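Local coordinates for fucolectin-related protein (Streptococcus pneumoniae, PDB 2WMF) that probably hydrolyses host blood-group carbohydrate antigens as the catalytic module of a family 98 glycoside hydrolase, at residues M274-E278 / T362-Y366; Y418-A424 / Q444-P449; P464-A468 / L480-R485; D527-L533 / T568-N574. All coordinates share one frame; numbering follows the deposited sequence.

The four contacts run from the eight-stranded parallel barrel out into a sandwich of two antiparallel sheets. Interaction 1, near the centre of the chain, sets helix 272-283 of the barrel against the loop 362-366. Interaction 3 lies about 12 Å from it, centre to centre, and touches it directly: Ala276 CB is 3.4 Å from Tyr467 CE2. Interactions 3 and 4, whose centres are about 10 Å apart, belong to opposing sheets and are tied by Arg529 NH1, 2.8 Å from Asn483 O. Interaction 2 sits at an edge of the sandwich where the chain passes between sheets; it meets interaction 1 through Tyr366 O, 3.3 Å from Tyr423 CD1.

Interaction 1: M274-E278 / T362-Y366; sequences MIAME and TMPLY
Met274 starts the contact on helix 272-283, which lies in the connection between the last two strands of a (beta/alpha)8 barrel and here receives the loop 362-366. The side chain of Met274 runs out extended, with CG anti to the backbone N (chi1 180°), and its CE reaches the CE of Met363 at 3.8 Å; the two methionines cross at about a right angle. The same Met274 methyl also brushes Pro364 CG at 4.1 Å. One turn on, Met277 bends at its thioether (chi3 48°), which swings CE against both branches of Leu365, 3.7 Å from CD1 and 3.7 Å from CD2. Glu278, whose N bonds back to Met274 O within the helix, lays the end of its side chain across the proline ring. Its carboxylate is buried and partnered by Asn213 ND2 at OE1 and by a salt bridge to Lys246 at OE2, although the carboxylate of Glu270 also lies close to OE2. Glu278 CD rests 3.5 Å from Pro364 CG.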
loop_
_atom_site.group_PDB
_atom_site.type_symbol
_atom_site.label_atom_id
_atom_site.label_comp_id
_atom_site.label_asym_id
_atom_site.label_seq_id
_atom_site.Cartn_x
_atom_site.Cartn_y
_atom_site.Cartn_z
ATOM N N MET A 274 -5.481 -9.459 0.053
ATOM C CA MET A 274 -6.071 -8.127 0.151
ATOM C C MET A 274 -5.014 -7.053 0.505
ATOM O O MET A 274 -5.147 -5.887 0.105
ATOM C CB MET A 274 -7.231 -8.081 1.145
ATOM C CG MET A 274 -7.900 -6.706 1.300
ATOM S SD MET A 274 -9.341 -6.834 2.423
ATOM C CE MET A 274 -9.547 -5.091 2.801
ATOM N N ILE A 275 -3.998 -7.440 1.265
ATOM C CA ILE A 275 -2.841 -6.561 1.509
ATOM C C ILE A 275 -2.223 -6.129 0.133
ATOM O O ILE A 275 -1.961 -4.935 -0.139
ATOM C CB ILE A 275 -1.774 -7.226 2.358
ATOM C CG1 ILE A 275 -2.295 -7.554 3.761
ATOM C CG2 ILE A 275 -0.555 -6.302 2.537
ATOM C CD1 ILE A 275 -1.420 -8.570 4.483
ATOM N N ALA A 276 -2.042 -7.132 -0.733
ATOM C CA ALA A 276 -1.578 -6.889 -2.116
ATOM C C ALA A 276 -2.518 -6.004 -2.938
ATOM O O ALA A 276 -2.054 -5.153 -3.741
ATOM C CB ALA A 276 -1.275 -8.195 -2.828
ATOM N N MET A 277 -3.826 -6.179 -2.756
ATOM C CA MET A 277 -4.782 -5.304 -3.444
ATOM C C MET A 277 -4.649 -3.822 -3.002
ATOM O O MET A 277 -4.718 -2.891 -3.834
ATOM C CB MET A 277 -6.192 -5.827 -3.246
ATOM C CG MET A 277 -6.390 -7.192 -3.943
ATOM S SD MET A 277 -7.693 -8.288 -3.258
ATOM C CE MET A 277 -8.968 -7.144 -3.134
ATOM N N GLU A 278 -4.439 -3.585 -1.702
ATOM C CA GLU A 278 -4.103 -2.246 -1.210
ATOM C C GLU A 278 -2.803 -1.699 -1.888
ATOM O O GLU A 278 -2.758 -0.537 -2.272
ATOM C CB GLU A 278 -4.007 -2.200 0.328
ATOM C CG GLU A 278 -5.223 -2.691 1.093
ATOM C CD GLU A 278 -5.243 -2.188 2.512
ATOM O OE1 GLU A 278 -4.859 -1.028 2.746
ATOM O OE2 GLU A 278 -5.603 -2.963 3.432
ATOM N N THR A 362 -14.389 4.008 4.413
ATOM C CA THR A 362 -13.830 3.423 5.619
ATOM C C THR A 362 -12.856 2.290 5.291
ATOM O O THR A 362 -12.059 1.908 6.138
ATOM C CB THR A 362 -14.873 2.921 6.660
ATOM O OG1 THR A 362 -15.427 1.679 6.236
ATOM C CG2 THR A 362 -15.934 3.981 6.924
ATOM N N MET A 363 -12.937 1.778 4.059
ATOM C CA MET A 363 -12.120 0.662 3.624
ATOM C C MET A 363 -11.470 0.953 2.263
ATOM O O MET A 363 -11.894 1.841 1.539
ATOM C CB MET A 363 -12.998 -0.592 3.522
ATOM C CG MET A 363 -13.495 -1.032 4.907
ATOM S SD MET A 363 -12.166 -1.766 5.869
ATOM C CE MET A 363 -12.084 -3.424 5.097
ATOM N N PRO A 364 -10.378 0.252 1.988
ATOM C CA PRO A 364 -9.511 0.712 0.897
ATOM C C PRO A 364 -9.900 0.271 -0.496
ATOM O O PRO A 364 -9.419 0.875 -1.477
ATOM C CB PRO A 364 -8.145 0.085 1.276
ATOM C CG PRO A 364 -8.507 -1.150 2.033
ATOM C CD PRO A 364 -9.721 -0.778 2.805
ATOM N N LEU A 365 -10.701 -0.791 -0.642
ATOM C CA LEU A 365 -10.890 -1.345 -1.988
ATOM C C LEU A 365 -11.777 -0.416 -2.826
ATOM O O LEU A 365 -12.733 0.152 -2.334
ATOM C CB LEU A 365 -11.450 -2.776 -1.962
ATOM C CG LEU A 365 -10.702 -3.794 -1.103
ATOM C CD1 LEU A 365 -11.396 -5.192 -1.132
ATOM C CD2 LEU A 365 -9.208 -3.859 -1.524
ATOM N N TYR A 366 -11.409 -0.272 -4.104
ATOM C CA TYR A 366 -12.222 0.515 -5.041
ATOM C C TYR A 366 -13.217 -0.403 -5.794
ATOM O O TYR A 366 -12.885 -1.527 -6.131
ATOM C CB TYR A 366 -11.329 1.214 -6.056
ATOM C CG TYR A 366 -10.518 2.319 -5.410
ATOM C CD1 TYR A 366 -11.149 3.274 -4.604
ATOM C CD2 TYR A 366 -9.120 2.380 -5.534
ATOM C CE1 TYR A 366 -10.422 4.301 -4.009
ATOM C CE2 TYR A 366 -8.389 3.417 -4.939
ATOM C CZ TYR A 366 -9.037 4.381 -4.179
ATOM O OH TYR A 366 -8.331 5.426 -3.592
#

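Interaction 2: Y418-A424 / Q444-P449; sequences YEGDGYA and QQVMLP
Tyr418 lies alongside Leu448, the two side chains pointing the same way, with Tyr418 CB 3.7 Å from Leu448 CD2; its CE1 meets Val446 CG1 at 3.8 Å. The ring leaves the backbone between N and the carbonyl carbon (chi1 69°), a turn that carries it back over its own segment. There Ala424 CB sits over the centre of one face, and the hydroxyl donates to Gly422 O at 2.7 Å, in the carbonyl plane and on a lone pair. Ala424 N bonds weakly to that hydroxyl. Glu419 and Met447 form an antiparallel hydrogen-bonded pair, with Met447 N 2.8 Å from Glu419 O, and their side chains run together on the more exposed side. After Gly420, whose positive phi of 114° suits glycine, the regular pairing ends and a side-chain bond joins in: Asp421 OD1 takes Gln445 N at 2.9 Å, met nearly head-on along the C-O bond. Gln445 O accepts from Gly422 N at 3.2 Å, the donor standing above the carbonyl plane, and weakly from Asp421 N. Strand 419-420 borders one sheet of the sandwich beside 444-449, whereas 423-427 borders the other, so this segment crosses between the sheets. Trp431 of strand 430-434 touches Tyr418, Ala424 and Leu448, and strand 457-462 flanks 444-449 across its other edge.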
loop_
_atom_site.group_PDB
_atom_site.type_symbol
_atom_site.label_atom_id
_atom_site.label_comp_id
_atom_site.label_asym_id
_atom_site.label_seq_id
_atom_site.Cartn_x
_atom_site.Cartn_y
_atom_site.Cartn_z
ATOM N N TYR A 418 -15.325 -1.599 -19.382
ATOM C CA TYR A 418 -15.595 -3.003 -19.195
ATOM C C TYR A 418 -17.011 -3.172 -18.652
ATOM O O TYR A 418 -17.611 -2.175 -18.205
ATOM C CB TYR A 418 -14.580 -3.651 -18.227
ATOM C CG TYR A 418 -14.681 -3.207 -16.774
ATOM C CD1 TYR A 418 -15.293 -4.033 -15.799
ATOM C CD2 TYR A 418 -14.171 -1.957 -16.359
ATOM C CE1 TYR A 418 -15.387 -3.617 -14.461
ATOM C CE2 TYR A 418 -14.278 -1.530 -15.007
ATOM C CZ TYR A 418 -14.827 -2.383 -14.060
ATOM O OH TYR A 418 -14.879 -1.992 -12.711
ATOM N N GLU A 419 -17.486 -4.418 -18.675
ATOM C CA GLU A 419 -18.774 -4.789 -18.112
ATOM C C GLU A 419 -18.579 -5.715 -16.917
ATOM O O GLU A 419 -17.564 -6.412 -16.792
ATOM C CB GLU A 419 -19.631 -5.507 -19.167
ATOM C CG GLU A 419 -19.954 -4.650 -20.378
ATOM C CD GLU A 419 -20.912 -3.518 -20.055
ATOM O OE1 GLU A 419 -21.623 -3.573 -19.047
ATOM O OE2 GLU A 419 -20.960 -2.536 -20.833
ATOM N N GLY A 420 -19.578 -5.741 -16.043
ATOM C CA GLY A 420 -19.549 -6.577 -14.845
ATOM C C GLY A 420 -19.518 -5.750 -13.571
ATOM O O GLY A 420 -19.690 -4.542 -13.590
ATOM N N ASP A 421 -19.391 -6.459 -12.451
ATOM C CA ASP A 421 -19.418 -5.858 -11.123
ATOM C C ASP A 421 -18.089 -5.921 -10.350
ATOM O O ASP A 421 -18.071 -5.438 -9.220
ATOM C CB ASP A 421 -20.551 -6.407 -10.241
ATOM C CG ASP A 421 -20.530 -7.930 -10.045
ATOM O OD1 ASP A 421 -19.604 -8.621 -10.520
ATOM O OD2 ASP A 421 -21.490 -8.448 -9.373
ATOM N N GLY A 422 -17.035 -6.498 -10.942
ATOM C CA GLY A 422 -15.687 -6.450 -10.385
ATOM C C GLY A 422 -15.024 -5.099 -10.576
ATOM O O GLY A 422 -15.543 -4.200 -11.292
ATOM N N TYR A 423 -13.848 -4.964 -9.962
ATOM C CA TYR A 423 -12.983 -3.807 -10.141
ATOM C C TYR A 423 -12.023 -4.117 -11.291
ATOM O O TYR A 423 -11.324 -5.142 -11.279
ATOM C CB TYR A 423 -12.182 -3.518 -8.891
ATOM C CG TYR A 423 -11.057 -2.529 -9.095
ATOM C CD1 TYR A 423 -11.269 -1.155 -9.037
ATOM C CD2 TYR A 423 -9.775 -2.979 -9.369
ATOM C CE1 TYR A 423 -10.232 -0.229 -9.190
ATOM C CE2 TYR A 423 -8.710 -2.081 -9.546
ATOM C CZ TYR A 423 -8.950 -0.690 -9.477
ATOM O OH TYR A 423 -7.863 0.173 -9.627
ATOM N N ALA A 424 -11.991 -3.236 -12.280
ATOM C CA ALA A 424 -10.967 -3.307 -13.344
ATOM C C ALA A 424 -10.534 -1.913 -13.762
ATOM O O ALA A 424 -11.359 -1.014 -13.907
ATOM C CB ALA A 424 -11.434 -4.111 -14.572
ATOM N N GLN A 444 -17.423 -11.869 -8.002
ATOM C CA GLN A 444 -17.657 -10.819 -8.983
ATOM C C GLN A 444 -17.113 -11.256 -10.330
ATOM O O GLN A 444 -16.167 -12.053 -10.415
ATOM C CB GLN A 444 -17.065 -9.488 -8.527
ATOM C CG GLN A 444 -17.697 -8.952 -7.252
ATOM C CD GLN A 444 -17.031 -7.664 -6.723
ATOM O OE1 GLN A 444 -15.904 -7.340 -7.105
ATOM N NE2 GLN A 444 -17.711 -6.964 -5.802
ATOM N N GLN A 445 -17.687 -10.659 -11.368
ATOM C CA GLN A 445 -17.316 -10.970 -12.734
ATOM C C GLN A 445 -16.964 -9.687 -13.478
ATOM O O GLN A 445 -17.530 -8.625 -13.217
ATOM C CB GLN A 445 -18.450 -11.703 -13.468
ATOM C CG GLN A 445 -18.892 -13.002 -12.814
ATOM C CD GLN A 445 -19.753 -12.817 -11.569
ATOM O OE1 GLN A 445 -20.661 -11.988 -11.553
ATOM N NE2 GLN A 445 -19.506 -13.651 -10.532
ATOM N N VAL A 446 -15.996 -9.822 -14.399
ATOM C CA VAL A 446 -15.700 -8.794 -15.350
ATOM C C VAL A 446 -15.616 -9.403 -16.732
ATOM O O VAL A 446 -15.164 -10.541 -16.903
ATOM C CB VAL A 446 -14.396 -8.015 -15.002
ATOM C CG1 VAL A 446 -14.540 -7.276 -13.630
ATOM C CG2 VAL A 446 -13.137 -8.856 -15.012
ATOM N N MET A 447 -16.058 -8.599 -17.692
ATOM C CA MET A 447 -15.856 -8.873 -19.129
ATOM C C MET A 447 -15.067 -7.692 -19.659
ATOM O O MET A 447 -15.543 -6.569 -19.655
ATOM C CB MET A 447 -17.197 -8.990 -19.865
ATOM C CG MET A 447 -17.033 -9.448 -21.285
ATOM S SD MET A 447 -16.426 -8.267 -22.493
ATOM C CE MET A 447 -17.502 -6.799 -22.343
ATOM N N LEU A 448 -13.838 -7.995 -20.083
ATOM C CA LEU A 448 -12.843 -7.025 -20.481
ATOM C C LEU A 448 -12.589 -7.063 -21.994
ATOM O O LEU A 448 -11.983 -8.001 -22.516
ATOM C CB LEU A 448 -11.546 -7.351 -19.752
ATOM C CG LEU A 448 -11.541 -7.546 -18.242
ATOM C CD1 LEU A 448 -10.160 -7.976 -17.711
ATOM C CD2 LEU A 448 -12.065 -6.304 -17.521
ATOM N N PRO A 449 -13.048 -6.022 -22.701
ATOM C CA PRO A 449 -12.611 -5.859 -24.098
ATOM C C PRO A 449 -11.086 -5.819 -24.118
ATOM O O PRO A 449 -10.450 -5.322 -23.173
ATOM C CB PRO A 449 -13.166 -4.485 -24.488
ATOM C CG PRO A 449 -14.299 -4.208 -23.525
ATOM C CD PRO A 449 -13.847 -4.877 -22.244
HETATM O O HOH W 1 -21.489 -11.010 -9.207
#

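Interaction 3: P464-A468 / L480-R485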
loop_
_atom_site.group_PDB
_atom_site.type_symbol
_atom_site.label_atom_id
_atom_site.label_comp_id
_atom_site.label_asym_id
_atom_site.label_seq_id
_atom_site.Cartn_x
_atom_site.Cartn_y
_atom_site.Cartn_z
ATOM N N PRO A 464 -13.873 -13.654 -3.595
ATOM C CA PRO A 464 -13.245 -12.637 -2.791
ATOM C C PRO A 464 -11.748 -12.844 -2.546
ATOM O O PRO A 464 -11.276 -13.966 -2.452
ATOM C CB PRO A 464 -14.042 -12.670 -1.480
ATOM C CG PRO A 464 -15.440 -13.137 -1.896
ATOM C CD PRO A 464 -15.149 -14.151 -2.995
ATOM N N HIS A 465 -11.028 -11.732 -2.434
ATOM C CA HIS A 465 -9.586 -11.744 -2.119
ATOM C C HIS A 465 -8.809 -12.443 -3.257
ATOM O O HIS A 465 -7.890 -13.256 -3.037
ATOM C CB HIS A 465 -9.318 -12.337 -0.739
ATOM C CG HIS A 465 -10.289 -11.828 0.273
ATOM N ND1 HIS A 465 -11.068 -12.664 1.047
ATOM C CD2 HIS A 465 -10.652 -10.563 0.580
ATOM C CE1 HIS A 465 -11.852 -11.920 1.812
ATOM N NE2 HIS A 465 -11.638 -10.643 1.534
ATOM N N THR A 466 -9.227 -12.094 -4.475
ATOM C CA THR A 466 -8.547 -12.500 -5.709
ATOM C C THR A 466 -8.219 -11.246 -6.510
ATOM O O THR A 466 -9.101 -10.420 -6.738
ATOM C CB THR A 466 -9.421 -13.451 -6.606
ATOM O OG1 THR A 466 -9.843 -14.559 -5.819
ATOM C CG2 THR A 466 -8.592 -13.987 -7.791
ATOM N N TYR A 467 -6.956 -11.139 -6.947
ATOM C CA TYR A 467 -6.557 -10.129 -7.895
ATOM C C TYR A 467 -5.937 -10.798 -9.139
ATOM O O TYR A 467 -5.510 -11.973 -9.120
ATOM C CB TYR A 467 -5.679 -9.046 -7.287
ATOM C CG TYR A 467 -4.218 -9.420 -6.998
ATOM C CD1 TYR A 467 -3.258 -9.426 -8.012
ATOM C CD2 TYR A 467 -3.797 -9.798 -5.726
ATOM C CE1 TYR A 467 -1.909 -9.739 -7.746
ATOM C CE2 TYR A 467 -2.450 -10.100 -5.448
ATOM C CZ TYR A 467 -1.499 -10.077 -6.462
ATOM O OH TYR A 467 -0.158 -10.359 -6.181
ATOM N N ALA A 468 -5.933 -10.006 -10.218
ATOM C CA ALA A 468 -5.374 -10.442 -11.499
ATOM C C ALA A 468 -4.740 -9.270 -12.202
ATOM O O ALA A 468 -5.193 -8.106 -12.048
ATOM C CB ALA A 468 -6.461 -11.094 -12.385
ATOM N N LEU A 480 -1.387 -12.920 -14.545
ATOM C CA LEU A 480 -1.064 -13.181 -13.155
ATOM C C LEU A 480 -2.385 -13.244 -12.347
ATOM O O LEU A 480 -3.235 -12.350 -12.469
ATOM C CB LEU A 480 -0.165 -12.053 -12.588
ATOM C CG LEU A 480 0.148 -12.036 -11.104
ATOM C CD1 LEU A 480 0.944 -13.302 -10.743
ATOM C CD2 LEU A 480 0.929 -10.795 -10.718
ATOM N N LEU A 481 -2.557 -14.350 -11.608
ATOM C CA LEU A 481 -3.672 -14.528 -10.664
ATOM C C LEU A 481 -3.084 -14.710 -9.286
ATOM O O LEU A 481 -2.079 -15.441 -9.097
ATOM C CB LEU A 481 -4.512 -15.761 -11.015
ATOM C CG LEU A 481 -5.050 -15.949 -12.437
ATOM C CD1 LEU A 481 -5.783 -17.356 -12.588
ATOM C CD2 LEU A 481 -5.905 -14.744 -12.884
ATOM N N ASN A 482 -3.710 -14.090 -8.286
ATOM C CA ASN A 482 -3.311 -14.461 -6.942
ATOM C C ASN A 482 -4.504 -14.309 -6.004
ATOM O O ASN A 482 -5.134 -13.237 -5.948
ATOM C CB ASN A 482 -2.102 -13.623 -6.471
ATOM C CG ASN A 482 -1.369 -14.248 -5.286
ATOM O OD1 ASN A 482 -2.018 -14.722 -4.342
ATOM N ND2 ASN A 482 -0.014 -14.198 -5.277
ATOM N N ASN A 483 -4.834 -15.389 -5.293
ATOM C CA ASN A 483 -5.912 -15.340 -4.329
ATOM C C ASN A 483 -5.506 -15.805 -2.928
ATOM O O ASN A 483 -6.358 -16.230 -2.140
ATOM C CB ASN A 483 -7.113 -16.158 -4.865
ATOM C CG ASN A 483 -6.847 -17.655 -4.860
ATOM O OD1 ASN A 483 -5.737 -18.116 -4.541
ATOM N ND2 ASN A 483 -7.862 -18.416 -5.210
ATOM N N TYR A 484 -4.228 -15.680 -2.582
ATOM C CA TYR A 484 -3.703 -16.332 -1.363
ATOM C C TYR A 484 -4.462 -15.827 -0.122
ATOM O O TYR A 484 -4.523 -14.606 0.129
ATOM C CB TYR A 484 -2.204 -16.047 -1.171
ATOM C CG TYR A 484 -1.574 -16.933 -0.077
ATOM C CD1 TYR A 484 -1.506 -18.308 -0.220
ATOM C CD2 TYR A 484 -1.096 -16.383 1.095
ATOM C CE1 TYR A 484 -1.011 -19.102 0.761
ATOM C CE2 TYR A 484 -0.558 -17.191 2.105
ATOM C CZ TYR A 484 -0.487 -18.553 1.916
ATOM O OH TYR A 484 0.019 -19.380 2.904
ATOM N N ARG A 485 -5.094 -16.740 0.617
ATOM C CA ARG A 485 -5.735 -16.390 1.866
ATOM C C ARG A 485 -5.692 -17.635 2.731
ATOM O O ARG A 485 -6.329 -18.624 2.392
ATOM C CB ARG A 485 -7.187 -15.932 1.664
ATOM C CG ARG A 485 -7.854 -15.488 2.982
ATOM C CD ARG A 485 -9.313 -15.146 2.830
ATOM N NE ARG A 485 -10.121 -16.356 2.718
ATOM C CZ ARG A 485 -11.049 -16.580 1.804
ATOM N NH1 ARG A 485 -11.387 -15.642 0.920
ATOM N NH2 ARG A 485 -11.679 -17.766 1.791
HETATM O O HOH W 2 -10.250 -17.034 -6.213
#
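The ring of Tyr467 carries Asn482 CB over one face, 3.9 Å from the ring centroid and shifted toward the rim, in a CH-pi contact; at the ring's edge stands Leu480 CD2, 4.2 Å from Tyr467 CE1. The Asn482 amide is turned only 20° from that ring. On His465, Pro464 CB covers part of one face, while Arg485 comes in at the edge and donates from NH1 to ND1 of His465 at 3.0 Å. Donor and ring are nearly coplanar, the guanidinium almost perpendicular to the imidazole. With His465 NE2 bonded to Ala438 O, the ring is probably neutral and protonated on NE2. Backbone bonds join Tyr467 and Asn482 in both directions, Asn482 N lying 2.9 Å from Tyr467 O. Asn482 CG points anti to its own N (chi1 -162°), which brings OD1 to Tyr484 N at 3.0 Å and closes an Asx turn as the strand ends. A water joins Thr466 OG1 to Asn483 ND2; OG1 also bonds to Thr463 O, and the Asn483 amide is held by Gly575 N at OD1 and His573 O at ND2. On the other side, Ala468 CB touches Leu481 CD2 at 3.7 Å. Tyr467 also packs on Ala276, Met277 and Met280 of helix 272-283. This is the open end of a beta hairpin, strands 467-472 and 477-482, where one sheet of the beta sandwich abuts the barrel.

Interaction 4: D527-L533 / T568-N574; sequences DFRTTTL and TITVNHN
Strands 529-533 and 568-573 run antiparallel with their axes 4.6 Å apart at closest and 156° between their directions. Arg529 with His573, Thr531 with Val571 and Leu533 with Ile569 are hydrogen-bonded pairs, each bonded both ways; Thr531 N, for instance, lies 2.9 Å from Val571 O. On the face of Thr530, Thr532 and Thr570, Asn572 ND2 donates to Thr530 OG1 at 2.8 Å in the plane of its amide, while its OD1 bonds to Thr555. Thr530, Thr532, Thr568 and Thr570 place CG2 anti to the backbone N, and the methyls meet across the strands: Thr530 CG2 is 3.5 Å from Thr570 CG2, a tight fit, and Thr532 CG2 is 3.7 Å from Thr568 CG2. Phe528 lays one ring face over His573 CA. Beyond it a weak bond runs from Asn574 ND2 to Asp527 O at 3.1 Å, while Asn574 OD1 accepts from Arg485 N. On the other face Leu533 CB presses Ile569 CG2 at 3.7 Å. Arg529 NH1 reaches the carbonyls of Pro464 and Asn483, bridging the sheets. Strands 457-462 and 554-561 flank the pair, and Leu533, Ile569 and Val571 point into the sandwich against strands 477-482 and 576-580.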
loop_
_atom_site.group_PDB
_atom_site.type_symbol
_atom_site.label_atom_id
_atom_site.label_comp_id
_atom_site.label_asym_id
_atom_site.label_seq_id
_atom_site.Cartn_x
_atom_site.Cartn_y
_atom_site.Cartn_z
ATOM N N ASP A 527 -7.291 -25.067 1.213
ATOM C CA ASP A 527 -8.648 -24.889 0.686
ATOM C C ASP A 527 -8.488 -24.058 -0.607
ATOM O O ASP A 527 -8.124 -22.892 -0.539
ATOM C CB ASP A 527 -9.555 -24.118 1.635
ATOM C CG ASP A 527 -9.785 -24.795 2.997
ATOM O OD1 ASP A 527 -9.953 -25.988 3.079
ATOM O OD2 ASP A 527 -9.894 -24.068 4.002
ATOM N N PHE A 528 -8.752 -24.662 -1.751
ATOM C CA PHE A 528 -8.632 -23.963 -3.036
ATOM C C PHE A 528 -9.970 -23.289 -3.382
ATOM O O PHE A 528 -11.047 -23.756 -3.014
ATOM C CB PHE A 528 -8.242 -24.894 -4.173
ATOM C CG PHE A 528 -6.865 -25.521 -4.048
ATOM C CD1 PHE A 528 -5.963 -25.173 -3.050
ATOM C CD2 PHE A 528 -6.448 -26.439 -5.037
ATOM C CE1 PHE A 528 -4.705 -25.790 -2.969
ATOM C CE2 PHE A 528 -5.178 -27.020 -4.980
ATOM C CZ PHE A 528 -4.296 -26.684 -3.959
ATOM N N ARG A 529 -9.888 -22.210 -4.164
ATOM C CA ARG A 529 -11.042 -21.458 -4.661
ATOM C C ARG A 529 -10.809 -21.310 -6.178
ATOM O O ARG A 529 -9.676 -21.244 -6.627
ATOM C CB ARG A 529 -11.127 -20.043 -4.009
ATOM C CG ARG A 529 -10.999 -20.089 -2.520
ATOM C CD ARG A 529 -11.430 -18.804 -1.850
ATOM N NE ARG A 529 -10.785 -17.545 -2.225
ATOM C CZ ARG A 529 -9.553 -17.161 -1.861
ATOM N NH1 ARG A 529 -9.143 -15.940 -2.152
ATOM N NH2 ARG A 529 -8.700 -17.990 -1.252
ATOM N N THR A 530 -11.887 -21.182 -6.933
ATOM C CA THR A 530 -11.812 -21.230 -8.385
ATOM C C THR A 530 -11.903 -19.834 -9.048
ATOM O O THR A 530 -12.820 -19.034 -8.762
ATOM C CB THR A 530 -12.956 -22.083 -8.955
ATOM O OG1 THR A 530 -12.862 -23.400 -8.385
ATOM C CG2 THR A 530 -12.813 -22.182 -10.487
ATOM N N THR A 531 -10.946 -19.553 -9.930
ATOM C CA THR A 531 -10.931 -18.398 -10.798
ATOM C C THR A 531 -11.112 -18.961 -12.193
ATOM O O THR A 531 -10.385 -19.854 -12.591
ATOM C CB THR A 531 -9.584 -17.645 -10.743
ATOM O OG1 THR A 531 -9.317 -17.229 -9.406
ATOM C CG2 THR A 531 -9.617 -16.435 -11.680
ATOM N N THR A 532 -12.126 -18.458 -12.902
ATOM C CA THR A 532 -12.427 -18.959 -14.253
ATOM C C THR A 532 -12.065 -17.838 -15.229
ATOM O O THR A 532 -12.565 -16.688 -15.105
ATOM C CB THR A 532 -13.901 -19.328 -14.394
ATOM O OG1 THR A 532 -14.252 -20.284 -13.381
ATOM C CG2 THR A 532 -14.178 -19.883 -15.813
ATOM N N LEU A 533 -11.209 -18.179 -16.193
ATOM C CA LEU A 533 -10.716 -17.229 -17.195
ATOM C C LEU A 533 -11.195 -17.691 -18.581
ATOM O O LEU A 533 -10.965 -18.842 -18.958
ATOM C CB LEU A 533 -9.192 -17.217 -17.146
ATOM C CG LEU A 533 -8.502 -16.366 -18.200
ATOM C CD1 LEU A 533 -8.941 -14.945 -18.058
ATOM C CD2 LEU A 533 -6.939 -16.563 -18.090
ATOM N N THR A 568 -11.297 -21.625 -22.372
ATOM C CA THR A 568 -11.580 -21.410 -20.947
ATOM C C THR A 568 -10.553 -22.189 -20.118
ATOM O O THR A 568 -10.277 -23.374 -20.381
ATOM C CB THR A 568 -12.984 -21.892 -20.541
ATOM O OG1 THR A 568 -13.968 -21.291 -21.375
ATOM C CG2 THR A 568 -13.304 -21.566 -19.036
ATOM N N ILE A 569 -9.950 -21.509 -19.150
ATOM C CA ILE A 569 -9.143 -22.190 -18.144
ATOM C C ILE A 569 -9.768 -21.953 -16.771
ATOM O O ILE A 569 -10.041 -20.810 -16.376
ATOM C CB ILE A 569 -7.617 -21.823 -18.184
ATOM C CG1 ILE A 569 -6.867 -22.730 -17.200
ATOM C CG2 ILE A 569 -7.418 -20.379 -17.921
ATOM C CD1 ILE A 569 -5.401 -22.754 -17.383
ATOM N N THR A 570 -10.023 -23.060 -16.067
ATOM C CA THR A 570 -10.629 -23.057 -14.733
ATOM C C THR A 570 -9.502 -23.382 -13.793
ATOM O O THR A 570 -8.967 -24.471 -13.853
ATOM C CB THR A 570 -11.734 -24.128 -14.685
ATOM O OG1 THR A 570 -12.671 -23.783 -15.700
ATOM C CG2 THR A 570 -12.419 -24.103 -13.350
ATOM N N VAL A 571 -9.113 -22.412 -12.957
ATOM C CA VAL A 571 -7.947 -22.558 -12.084
ATOM C C VAL A 571 -8.454 -22.684 -10.648
ATOM O O VAL A 571 -9.113 -21.790 -10.153
ATOM C CB VAL A 571 -6.975 -21.351 -12.185
ATOM C CG1 VAL A 571 -5.755 -21.575 -11.315
ATOM C CG2 VAL A 571 -6.570 -21.118 -13.668
ATOM N N ASN A 572 -8.135 -23.776 -9.970
ATOM C CA ASN A 572 -8.465 -23.946 -8.531
ATOM C C ASN A 572 -7.181 -23.729 -7.747
ATOM O O ASN A 572 -6.189 -24.434 -7.965
ATOM C CB ASN A 572 -8.967 -25.361 -8.274
ATOM C CG ASN A 572 -9.837 -25.846 -9.373
ATOM O OD1 ASN A 572 -9.429 -26.730 -10.180
ATOM N ND2 ASN A 572 -10.995 -25.227 -9.511
ATOM N N HIS A 573 -7.157 -22.718 -6.888
ATOM C CA HIS A 573 -5.880 -22.292 -6.323
ATOM C C HIS A 573 -6.048 -21.668 -4.942
ATOM O O HIS A 573 -7.119 -21.217 -4.613
ATOM C CB HIS A 573 -5.096 -21.408 -7.310
ATOM C CG HIS A 573 -5.691 -20.064 -7.642
ATOM N ND1 HIS A 573 -6.914 -19.874 -8.268
ATOM C CD2 HIS A 573 -5.137 -18.830 -7.532
ATOM C CE1 HIS A 573 -7.065 -18.575 -8.524
ATOM N NE2 HIS A 573 -6.024 -17.920 -8.050
ATOM N N ASN A 574 -4.954 -21.665 -4.181
ATOM C CA ASN A 574 -4.828 -20.794 -3.011
ATOM C C ASN A 574 -3.416 -20.272 -3.044
ATOM O O ASN A 574 -2.492 -20.902 -2.560
ATOM C CB ASN A 574 -5.154 -21.513 -1.708
ATOM C CG ASN A 574 -5.311 -20.541 -0.535
ATOM O OD1 ASN A 574 -4.926 -19.397 -0.649
ATOM N ND2 ASN A 574 -5.921 -20.990 0.574
#